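Local coordinates for protein D-isomer specific 2-hydroxyacid dehydrogenase NAD-binding (Xanthobacter autotrophicus, PDB 4XA8) that probably acts as an NAD(P)-dependent oxidoreductase of the D-isomer specific 2-hydroxyacid dehydrogenase family, with a Rossmann-type domain that binds the dinucleotide, at residues D21-A25 with A288-A293; G41-V45 with A66-N70; M103-A108 with D154-A159; T212-A218 with P237-A243. All coordinates share one frame. Numbering follows the deposited sequence.

Contact 1: residues D21-A25 with A288-A293; sequences DWKSA and AIPRTA
Segment 21-25 is helical, part of helix 19-29. In segment 288-293, Ala288 and Ile289 are extended, Ile289 is the N-cap, and helix 290-306 starts at Pro290. The CA atoms of Trp22 and Pro290 lie 5.3 Å apart, those of Ala25 and Arg291 5.5 Å.

Most of the contact is apolar. Trp22 (chi1 m, chi2 88°) turns one face of its indole to Pro290. Pro290 CG sits 3.6 Å from the centroid of the Trp22 five-membered ring, 12° off the normal, a CH-pi contact. Ala288 CB meets the ring edge, 3.6 Å from Trp22 CZ2. Ala293 CB is 3.7 Å from Trp22 CH2. Ala25 CB touches Pro290 CB at 3.7 Å.

One water is the polar link. It accepts from Trp22 NE1 (3.0 Å) and donates to Ala288 O (2.8 Å).

Asp21 OD2 hydrogen-bonds to His138 and Arg291 NH2 makes a salt bridge with Glu144, both of the second subunit. Apolar packing thus joins helix 290-306 to the N-terminal domain, while both polar ends reach the second subunit.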
loop_
_atom_site.group_PDB
_atom_site.type_symbol
_atom_site.label_atom_id
_atom_site.label_comp_id
_atom_site.label_asym_id
_atom_site.label_seq_id
_atom_site.Cartn_x
_atom_site.Cartn_y
_atom_site.Cartn_z
ATOM N N ASP A 21 26.800 3.028 5.049
ATOM C CA ASP A 21 25.982 4.149 4.620
ATOM C C ASP A 21 26.035 5.253 5.670
ATOM O O ASP A 21 26.000 6.427 5.332
ATOM C CB ASP A 21 24.528 3.738 4.494
ATOM C CG ASP A 21 24.286 2.792 3.364
ATOM O OD1 ASP A 21 25.151 2.665 2.469
ATOM O OD2 ASP A 21 23.191 2.192 3.368
ATOM N N TRP A 22 26.062 4.878 6.946
ATOM C CA TRP A 22 26.150 5.867 8.001
ATOM C C TRP A 22 27.524 6.506 8.015
ATOM O O TRP A 22 27.644 7.694 8.264
ATOM C CB TRP A 22 25.824 5.249 9.371
ATOM C CG TRP A 22 24.388 5.099 9.570
ATOM C CD1 TRP A 22 23.604 4.020 9.213
ATOM C CD2 TRP A 22 23.497 6.087 10.099
ATOM N NE1 TRP A 22 22.289 4.269 9.537
ATOM C CE2 TRP A 22 22.204 5.532 10.087
ATOM C CE3 TRP A 22 23.667 7.397 10.566
ATOM C CZ2 TRP A 22 21.099 6.240 10.523
ATOM C CZ3 TRP A 22 22.557 8.087 11.023
ATOM C CH2 TRP A 22 21.307 7.492 11.025
ATOM N N LYS A 23 28.560 5.712 7.766
ATOM C CA LYS A 23 29.928 6.217 7.731
ATOM C C LYS A 23 30.078 7.264 6.615
ATOM O O LYS A 23 30.639 8.344 6.842
ATOM C CB LYS A 23 30.920 5.070 7.551
ATOM C CG LYS A 23 32.389 5.489 7.479
ATOM C CD LYS A 23 33.329 4.293 7.575
ATOM C CE LYS A 23 34.800 4.728 7.579
ATOM N NZ LYS A 23 35.696 3.652 8.098
ATOM N N SER A 24 29.548 6.956 5.437
ATOM C CA SER A 24 29.626 7.880 4.306
ATOM C C SER A 24 28.941 9.207 4.578
ATOM O O SER A 24 29.479 10.270 4.280
ATOM C CB SER A 24 28.987 7.259 3.085
ATOM O OG SER A 24 29.798 6.186 2.676
ATOM N N ALA A 25 27.753 9.120 5.153
ATOM C CA ALA A 25 26.951 10.289 5.483
ATOM C C ALA A 25 27.614 11.148 6.578
ATOM O O ALA A 25 27.688 12.384 6.463
ATOM C CB ALA A 25 25.539 9.846 5.919
ATOM N N ALA A 288 15.859 4.780 10.270
ATOM C CA ALA A 288 16.651 6.005 10.235
ATOM C C ALA A 288 17.428 6.225 8.918
ATOM O O ALA A 288 18.053 5.297 8.342
ATOM C CB ALA A 288 17.594 6.055 11.428
ATOM N N ILE A 289 17.399 7.463 8.456
ATOM C CA ILE A 289 17.946 7.842 7.147
ATOM C C ILE A 289 19.256 8.562 7.349
ATOM O O ILE A 289 19.284 9.652 7.925
ATOM C CB ILE A 289 17.050 8.829 6.371
ATOM C CG1 ILE A 289 15.605 8.339 6.243
ATOM C CG2 ILE A 289 17.644 9.106 4.975
ATOM C CD1 ILE A 289 15.462 7.092 5.440
ATOM N N PRO A 290 20.349 7.967 6.901
ATOM C CA PRO A 290 21.680 8.548 7.220
ATOM C C PRO A 290 21.871 10.008 6.770
ATOM O O PRO A 290 22.349 10.825 7.533
ATOM C CB PRO A 290 22.631 7.629 6.457
ATOM C CG PRO A 290 21.952 6.309 6.533
ATOM C CD PRO A 290 20.462 6.573 6.429
ATOM N N ARG A 291 21.431 10.330 5.558
ATOM C CA ARG A 291 21.661 11.650 4.987
ATOM C C ARG A 291 20.976 12.734 5.832
ATOM O O ARG A 291 21.542 13.797 6.058
ATOM C CB ARG A 291 21.172 11.679 3.525
ATOM C CG ARG A 291 21.524 12.929 2.744
ATOM C CD ARG A 291 21.172 12.776 1.271
ATOM N NE ARG A 291 19.862 12.149 1.098
ATOM C CZ ARG A 291 18.687 12.751 1.293
ATOM N NH1 ARG A 291 18.618 14.032 1.650
ATOM N NH2 ARG A 291 17.557 12.063 1.102
ATOM N N THR A 292 19.776 12.459 6.321
ATOM C CA THR A 292 19.005 13.459 7.033
ATOM C C THR A 292 19.272 13.452 8.529
ATOM O O THR A 292 19.034 14.464 9.203
ATOM C CB THR A 292 17.510 13.317 6.703
ATOM O OG1 THR A 292 17.011 12.046 7.103
ATOM C CG2 THR A 292 17.309 13.440 5.213
ATOM N N ALA A 293 19.803 12.344 9.061
ATOM C CA ALA A 293 20.163 12.284 10.501
ATOM C C ALA A 293 21.629 12.697 10.829
ATOM O O ALA A 293 21.922 13.177 11.915
ATOM C CB ALA A 293 19.831 10.889 11.058
HETATM O O HOH W 1 19.640 3.052 8.787
#

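Contact 2: residues G41-V45 with A66-N70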
loop_
_atom_site.group_PDB
_atom_site.type_symbol
_atom_site.label_atom_id
_atom_site.label_comp_id
_atom_site.label_asym_id
_atom_site.label_seq_id
_atom_site.Cartn_x
_atom_site.Cartn_y
_atom_site.Cartn_z
ATOM N N GLY A 41 27.292 -8.744 16.134
ATOM C CA GLY A 41 27.504 -9.968 16.898
ATOM C C GLY A 41 28.387 -9.668 18.089
ATOM O O GLY A 41 27.893 -9.416 19.175
ATOM N N ASP A 42 29.702 -9.650 17.884
ATOM C CA ASP A 42 30.626 -9.489 19.005
ATOM C C ASP A 42 30.979 -8.022 19.234
ATOM O O ASP A 42 31.510 -7.662 20.286
ATOM C CB ASP A 42 31.879 -10.379 18.857
ATOM C CG ASP A 42 32.721 -10.069 17.606
ATOM O OD1 ASP A 42 32.348 -9.182 16.826
ATOM O OD2 ASP A 42 33.772 -10.736 17.398
ATOM N N GLY A 43 30.690 -7.166 18.260
ATOM C CA GLY A 43 31.051 -5.763 18.406
ATOM C C GLY A 43 32.531 -5.435 18.242
ATOM O O GLY A 43 32.967 -4.322 18.574
ATOM N N HIS A 44 33.313 -6.381 17.723
ATOM C CA HIS A 44 34.716 -6.119 17.474
ATOM C C HIS A 44 34.889 -4.898 16.589
ATOM O O HIS A 44 34.280 -4.796 15.526
ATOM C CB HIS A 44 35.433 -7.284 16.794
ATOM C CG HIS A 44 36.841 -6.943 16.432
ATOM N ND1 HIS A 44 37.732 -6.437 17.356
ATOM C CD2 HIS A 44 37.503 -6.973 15.246
ATOM C CE1 HIS A 44 38.894 -6.205 16.768
ATOM N NE2 HIS A 44 38.787 -6.529 15.488
ATOM N N VAL A 45 35.740 -3.990 17.024
ATOM C CA VAL A 45 35.996 -2.764 16.301
ATOM C C VAL A 45 37.520 -2.590 16.316
ATOM O O VAL A 45 38.154 -2.829 17.343
ATOM C CB VAL A 45 35.225 -1.581 16.945
ATOM C CG1 VAL A 45 35.636 -1.327 18.399
ATOM C CG2 VAL A 45 35.372 -0.316 16.117
ATOM N N ALA A 66 31.515 -0.860 27.748
ATOM C CA ALA A 66 32.643 -0.945 28.663
ATOM C C ALA A 66 33.941 -0.928 27.900
ATOM O O ALA A 66 35.004 -0.753 28.497
ATOM C CB ALA A 66 32.575 -2.188 29.525
ATOM N N ARG A 67 33.872 -1.134 26.604
ATOM C CA ARG A 67 35.056 -1.061 25.761
ATOM C C ARG A 67 35.636 0.349 25.652
ATOM O O ARG A 67 36.758 0.506 25.190
ATOM C CB ARG A 67 34.719 -1.492 24.323
ATOM C CG ARG A 67 34.412 -2.965 24.076
ATOM C CD ARG A 67 33.826 -3.027 22.661
ATOM N NE ARG A 67 33.538 -4.366 22.153
ATOM C CZ ARG A 67 34.414 -5.156 21.538
ATOM N NH1 ARG A 67 35.670 -4.776 21.372
ATOM N NH2 ARG A 67 34.033 -6.358 21.118
ATOM N N PHE A 68 34.842 1.379 25.986
ATOM C CA PHE A 68 35.144 2.756 25.578
ATOM C C PHE A 68 35.114 3.643 26.803
ATOM O O PHE A 68 34.095 4.282 27.076
ATOM C CB PHE A 68 34.089 3.212 24.533
ATOM C CG PHE A 68 33.899 2.225 23.407
ATOM C CD1 PHE A 68 34.935 1.964 22.531
ATOM C CD2 PHE A 68 32.689 1.553 23.234
ATOM C CE1 PHE A 68 34.781 1.049 21.504
ATOM C CE2 PHE A 68 32.539 0.632 22.223
ATOM C CZ PHE A 68 33.579 0.382 21.347
ATOM N N PRO A 69 36.224 3.661 27.591
ATOM C CA PRO A 69 36.202 4.409 28.848
ATOM C C PRO A 69 35.979 5.930 28.693
ATOM O O PRO A 69 35.391 6.532 29.576
ATOM C CB PRO A 69 37.567 4.080 29.497
ATOM C CG PRO A 69 38.449 3.627 28.403
ATOM C CD PRO A 69 37.559 3.131 27.265
ATOM N N ASN A 70 36.383 6.519 27.561
ATOM C CA ASN A 70 36.296 7.973 27.320
ATOM C C ASN A 70 35.050 8.425 26.522
ATOM O O ASN A 70 34.976 9.571 26.036
ATOM C CB ASN A 70 37.565 8.416 26.585
ATOM C CG ASN A 70 38.813 8.109 27.363
ATOM O OD1 ASN A 70 38.828 8.249 28.583
ATOM N ND2 ASN A 70 39.871 7.685 26.675
HETATM O O HOH W 2 31.249 -5.724 22.488
#
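An arginine side chain, not a backbone pairing, bridges these two loops. The closest CA atoms, those of Gly43 and Arg67, are 9.6 Å apart, and the Arg67 side chain spans the gap. The loops belong to the N-terminal domain with its five-stranded parallel sheet. Segment 41-45 runs between strands 34-37 and 52-57, and segment 66-70 between strands 52-57 and 73-76.

Segment 41-45 contains an Asx turn. Asp42 OD1 accepts from His44 N at 3.1 Å, and the carboxylate also forms a salt bridge with Arg39 through OD2. Gly43 follows Asp42 with positive phi (74°), and its C atom lies over one face of the Arg67 guanidinium, 3.4 Å from Arg67 NH2. A CB on Gly43 would point toward that group.

Arg67 leaves a short 3-10 segment, with chi2 and chi3 both t, so that it reaches far enough to meet the turn.

The second part of the contact is apolar. Val45 CG1 touches the edge of the Phe68 ring, 4.0 Å from Phe68 CZ. Both side chains also pack on Val11 of strand 9-13, so they tie the loops to the sheet. Phe68 also meets Phe64 edge-to-face.

The guanidinium is held to the turn in two ways. Arg67 NH2 donates to Asp42 O at 3.0 Å, and a water accepts from Arg67 NE at 2.7 Å and donates to Asp42 O at 2.9 Å.

Contact 3: residues M103-A108 with D154-A159; sequences MSQMMA and DLGAAA
Both segments are the first turns of helices, 103-119 and 154-165. Their local axes cross at -52° and approach to 9.0 Å. The CA atoms of Ser104 and Leu155 are 5.4 Å apart. Ala108 CA and Ala159 CA come to 4.5 Å.

Small residues allow this. Ala108 CB lies 4.2 Å from Ala159 CA, and Ser104 OG (chi1 t) is 3.6 Å from Ala158 CB. Leu155 (chi1 m, chi2 t) fills the gap near the N-terminal ends. Its CD2 is 3.5 Å from Ser104 CA and 4.3 Å from Met107 CB, and its CD1 is 3.7 Å from Met103 CE. A water donates to Ser104 O (3.0 Å) and Leu155 O (2.8 Å).

Asp154, Leu155 and Gly156 take part in NADPH binding seen for this protein, although no NADPH is bound to this chain in the model. Gly156 fits the last glycine of a Rossmann-type GxGxxG pattern. Met103 and Met107 touch Ser286 and Ala285, also NADPH-binding residues. Mainly apolar helix packing thus flanks the nucleotide site, with one water linking two carbonyls.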
loop_
_atom_site.group_PDB
_atom_site.type_symbol
_atom_site.label_atom_id
_atom_site.label_comp_id
_atom_site.label_asym_id
_atom_site.label_seq_id
_atom_site.Cartn_x
_atom_site.Cartn_y
_atom_site.Cartn_z
ATOM N N MET A 103 9.497 11.287 10.290
ATOM C CA MET A 103 9.331 9.875 10.543
ATOM C C MET A 103 7.850 9.632 10.714
ATOM O O MET A 103 7.354 8.544 10.377
ATOM C CB MET A 103 10.097 9.434 11.805
ATOM C CG MET A 103 9.864 7.970 12.219
ATOM S SD MET A 103 9.906 7.769 14.023
ATOM C CE MET A 103 9.521 6.029 14.234
ATOM N N SER A 104 7.158 10.626 11.261
ATOM C CA SER A 104 5.717 10.564 11.423
ATOM C C SER A 104 5.023 10.299 10.078
ATOM O O SER A 104 4.043 9.561 10.021
ATOM C CB SER A 104 5.216 11.863 12.013
ATOM O OG SER A 104 3.833 11.805 12.163
ATOM N N GLN A 105 5.507 10.981 9.048
ATOM C CA GLN A 105 5.019 10.828 7.644
ATOM C C GLN A 105 5.352 9.482 7.046
ATOM O O GLN A 105 4.502 8.800 6.536
ATOM C CB GLN A 105 5.654 11.893 6.733
ATOM C CG GLN A 105 5.222 11.720 5.285
ATOM C CD GLN A 105 3.734 11.924 5.151
ATOM O OE1 GLN A 105 3.283 13.082 5.085
ATOM N NE2 GLN A 105 2.943 10.815 5.088
ATOM N N MET A 106 6.610 9.100 7.129
ATOM C CA MET A 106 7.044 7.831 6.628
ATOM C C MET A 106 6.352 6.645 7.329
ATOM O O MET A 106 6.018 5.646 6.714
ATOM C CB MET A 106 8.549 7.736 6.819
ATOM C CG MET A 106 9.188 6.501 6.212
ATOM S SD MET A 106 10.931 6.375 6.660
ATOM C CE MET A 106 11.308 4.829 5.869
ATOM N N MET A 107 6.169 6.749 8.635
ATOM C CA MET A 107 5.406 5.754 9.343
ATOM C C MET A 107 3.922 5.729 8.913
ATOM O O MET A 107 3.355 4.667 8.695
ATOM C CB MET A 107 5.551 5.972 10.862
ATOM C CG MET A 107 4.598 5.134 11.664
ATOM S SD MET A 107 5.027 3.390 11.649
ATOM C CE MET A 107 6.368 3.442 12.869
ATOM N N ALA A 108 3.291 6.894 8.785
ATOM C CA ALA A 108 1.891 6.911 8.415
ATOM C C ALA A 108 1.723 6.329 7.036
ATOM O O ALA A 108 0.734 5.635 6.789
ATOM C CB ALA A 108 1.330 8.316 8.408
ATOM N N ASP A 154 2.037 10.423 19.083
ATOM C CA ASP A 154 2.256 11.243 17.904
ATOM C C ASP A 154 2.193 10.403 16.637
ATOM O O ASP A 154 1.519 10.783 15.675
ATOM C CB ASP A 154 3.578 11.962 17.982
ATOM C CG ASP A 154 3.561 13.099 18.991
ATOM O OD1 ASP A 154 2.485 13.665 19.290
ATOM O OD2 ASP A 154 4.645 13.428 19.472
ATOM N N LEU A 155 2.787 9.218 16.649
ATOM C CA LEU A 155 2.785 8.395 15.434
ATOM C C LEU A 155 1.405 7.787 15.179
ATOM O O LEU A 155 0.915 7.866 14.077
ATOM C CB LEU A 155 3.872 7.326 15.507
ATOM C CG LEU A 155 5.290 7.900 15.565
ATOM C CD1 LEU A 155 6.282 6.783 15.864
ATOM C CD2 LEU A 155 5.666 8.602 14.280
ATOM N N GLY A 156 0.758 7.224 16.204
ATOM C CA GLY A 156 -0.506 6.543 16.035
ATOM C C GLY A 156 -1.659 7.469 15.644
ATOM O O GLY A 156 -2.484 7.133 14.778
ATOM N N ALA A 157 -1.716 8.633 16.295
ATOM C CA ALA A 157 -2.673 9.655 15.933
ATOM C C ALA A 157 -2.518 10.110 14.496
ATOM O O ALA A 157 -3.512 10.193 13.757
ATOM C CB ALA A 157 -2.611 10.839 16.877
ATOM N N ALA A 158 -1.296 10.337 14.035
ATOM C CA ALA A 158 -1.127 10.722 12.614
ATOM C C ALA A 158 -1.559 9.623 11.642
ATOM O O ALA A 158 -2.205 9.909 10.578
ATOM C CB ALA A 158 0.302 11.148 12.313
ATOM N N ALA A 159 -1.243 8.366 11.973
ATOM C CA ALA A 159 -1.665 7.251 11.097
ATOM C C ALA A 159 -3.180 7.116 11.120
ATOM O O ALA A 159 -3.838 6.940 10.053
ATOM C CB ALA A 159 -1.002 5.954 11.568
HETATM O O HOH W 3 2.498 7.770 11.820
#

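Contact 4: residues T212-A218 with P237-A243; sequences TRGLMNA and PVVDEAA
Three backbone hydrogen bonds hold these two loops of the Rossmann-type domain together. Gly214 N donates to Pro237 O at 2.7 Å, Met216 N to Val238 O at 3.0 Å, and Asp240 N to Met216 O at 2.9 Å. The last two, from the N and O of Met216 to the neighbours of Val239, form a single parallel-type beta bridge, with Met216 CA 4.6 Å from Val239 CA.

A type II turn runs from Thr212 to Leu215, closed by Leu215 N to Thr212 O at 3.0 Å, with Gly214 at positive phi (58°). Met216 centres an inverse gamma turn (phi -86°, psi 73°).

Segment 237-243 goes from a 3-10 turn at Pro237 and Val238 through extended Val239 to helix 241-250. Asp240 is its N-cap, and its OD1 (chi1 t) accepts from Ala243 N at 2.9 Å. Asn217 likewise caps helix 218-223, its OD1 accepting from Arg220 N.

Met216 CB meets Val239 CG2 at 3.9 Å, and the rest of Met216 (chi1, chi2 and chi3 all m) leads away. Arg213 NH1 lies 3.9 Å from Pro237 CB. Ala218 CB and Ala243 CB touch at 4.0 Å, next to Leu221.

Val238 and Val239 pack on Val204 of the central strand 201-204. The Val238 side chain is about 4 Å from that of Ala234, an NADPH-binding residue. Main-chain hydrogen bonds set the register, and apolar side chains fill in around them.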
loop_
_atom_site.group_PDB
_atom_site.type_symbol
_atom_site.label_atom_id
_atom_site.label_comp_id
_atom_site.label_asym_id
_atom_site.label_seq_id
_atom_site.Cartn_x
_atom_site.Cartn_y
_atom_site.Cartn_z
ATOM N N THR A 212 2.889 -1.408 28.645
ATOM C CA THR A 212 2.479 -1.925 27.340
ATOM C C THR A 212 3.231 -3.173 26.955
ATOM O O THR A 212 2.840 -3.824 26.006
ATOM C CB THR A 212 2.669 -0.898 26.226
ATOM O OG1 THR A 212 4.077 -0.651 26.031
ATOM C CG2 THR A 212 1.911 0.372 26.549
ATOM N N ARG A 213 4.312 -3.515 27.682
ATOM C CA ARG A 213 5.069 -4.707 27.342
ATOM C C ARG A 213 4.131 -5.877 27.502
ATOM O O ARG A 213 3.431 -5.946 28.495
ATOM C CB ARG A 213 6.304 -4.902 28.242
ATOM C CG ARG A 213 6.993 -6.247 28.009
ATOM C CD ARG A 213 8.068 -6.510 29.042
ATOM N NE ARG A 213 9.197 -5.627 28.797
ATOM C CZ ARG A 213 10.138 -5.840 27.889
ATOM N NH1 ARG A 213 10.135 -6.933 27.132
ATOM N NH2 ARG A 213 11.099 -4.943 27.750
ATOM N N GLY A 214 4.086 -6.755 26.503
ATOM C CA GLY A 214 3.182 -7.906 26.500
ATOM C C GLY A 214 1.682 -7.613 26.610
ATOM O O GLY A 214 0.900 -8.492 27.002
ATOM N N LEU A 215 1.250 -6.408 26.260
ATOM C CA LEU A 215 -0.183 -6.090 26.346
ATOM C C LEU A 215 -1.000 -6.923 25.358
ATOM O O LEU A 215 -2.100 -7.345 25.690
ATOM C CB LEU A 215 -0.399 -4.619 26.096
ATOM C CG LEU A 215 -1.821 -4.071 26.250
ATOM C CD1 LEU A 215 -2.132 -3.771 27.686
ATOM C CD2 LEU A 215 -2.011 -2.808 25.432
ATOM N N MET A 216 -0.496 -7.128 24.136
ATOM C CA MET A 216 -1.170 -7.975 23.150
ATOM C C MET A 216 -0.713 -9.424 23.399
ATOM O O MET A 216 0.088 -9.980 22.665
ATOM C CB MET A 216 -0.918 -7.499 21.718
ATOM C CG MET A 216 -1.629 -6.185 21.348
ATOM S SD MET A 216 -3.424 -6.156 21.746
ATOM C CE MET A 216 -3.859 -7.432 20.575
ATOM N N ASN A 217 -1.235 -9.986 24.491
ATOM C CA ASN A 217 -1.025 -11.377 24.915
ATOM C C ASN A 217 -2.137 -12.294 24.374
ATOM O O ASN A 217 -3.016 -11.844 23.630
ATOM C CB ASN A 217 -0.967 -11.448 26.453
ATOM C CG ASN A 217 -2.264 -10.963 27.130
ATOM O OD1 ASN A 217 -3.329 -10.832 26.512
ATOM N ND2 ASN A 217 -2.179 -10.731 28.409
ATOM N N ALA A 218 -2.123 -13.572 24.742
ATOM C CA ALA A 218 -3.179 -14.485 24.282
ATOM C C ALA A 218 -4.596 -13.983 24.601
ATOM O O ALA A 218 -5.477 -14.050 23.772
ATOM C CB ALA A 218 -2.967 -15.872 24.868
ATOM N N PRO A 237 7.886 -6.897 21.383
ATOM C CA PRO A 237 7.405 -7.347 22.692
ATOM C C PRO A 237 6.165 -6.630 23.281
ATOM O O PRO A 237 5.734 -7.022 24.371
ATOM C CB PRO A 237 8.628 -7.124 23.593
ATOM C CG PRO A 237 9.216 -5.888 23.062
ATOM C CD PRO A 237 8.999 -5.934 21.552
ATOM N N VAL A 238 5.611 -5.604 22.615
ATOM C CA VAL A 238 4.234 -5.147 22.922
ATOM C C VAL A 238 3.323 -6.331 22.649
ATOM O O VAL A 238 2.250 -6.481 23.228
ATOM C CB VAL A 238 3.799 -3.947 22.018
ATOM C CG1 VAL A 238 2.286 -3.791 22.013
ATOM C CG2 VAL A 238 4.459 -2.663 22.502
ATOM N N VAL A 239 3.756 -7.159 21.714
ATOM C CA VAL A 239 3.028 -8.320 21.302
ATOM C C VAL A 239 3.736 -9.550 21.824
ATOM O O VAL A 239 4.964 -9.640 21.748
ATOM C CB VAL A 239 2.894 -8.345 19.769
ATOM C CG1 VAL A 239 2.201 -9.608 19.314
ATOM C CG2 VAL A 239 2.086 -7.140 19.308
ATOM N N ASP A 240 2.968 -10.480 22.391
ATOM C CA ASP A 240 3.505 -11.794 22.752
ATOM C C ASP A 240 3.661 -12.629 21.488
ATOM O O ASP A 240 2.676 -13.039 20.902
ATOM C CB ASP A 240 2.550 -12.498 23.729
ATOM C CG ASP A 240 3.138 -13.745 24.328
ATOM O OD1 ASP A 240 3.191 -14.784 23.649
ATOM O OD2 ASP A 240 3.534 -13.698 25.498
ATOM N N GLU A 241 4.888 -12.859 21.048
ATOM C CA GLU A 241 5.119 -13.461 19.741
ATOM C C GLU A 241 4.610 -14.904 19.715
ATOM O O GLU A 241 4.007 -15.322 18.733
ATOM C CB GLU A 241 6.602 -13.396 19.367
ATOM C CG GLU A 241 6.922 -13.714 17.905
ATOM C CD GLU A 241 8.240 -13.087 17.416
ATOM O OE1 GLU A 241 9.199 -13.842 17.096
ATOM O OE2 GLU A 241 8.299 -11.835 17.322
ATOM N N ALA A 242 4.796 -15.633 20.816
ATOM C CA ALA A 242 4.343 -17.005 20.911
ATOM C C ALA A 242 2.835 -17.050 20.706
ATOM O O ALA A 242 2.328 -17.841 19.906
ATOM C CB ALA A 242 4.735 -17.614 22.246
ATOM N N ALA A 243 2.122 -16.170 21.383
ATOM C CA ALA A 243 0.657 -16.143 21.289
ATOM C C ALA A 243 0.175 -15.741 19.888
ATOM O O ALA A 243 -0.827 -16.248 19.401
ATOM C CB ALA A 243 0.067 -15.198 22.337
#

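In the fold
Contacts 1 and 2 belong to the N-terminal domain, built on the five-stranded parallel sheet. Contact 4 belongs to the domain with the seven-stranded parallel sheet. Contact 3 packs helix 103-119 against helix 154-165 of that domain. Along the chain, contacts 2, 3 and 4 come in series, and all lie between the two segments of contact 1, which brings the C-terminal helix 290-306 back to the N-terminal domain. Contacts 1 and 3 approach to about 5 Å between nearest atoms, and both touch the second subunit. The centres of contacts 2 and 3 are about 34 Å apart, on opposite sides of the chain's centre. The chain thus crosses between domains, and contact 3 holds residues of the nucleotide site.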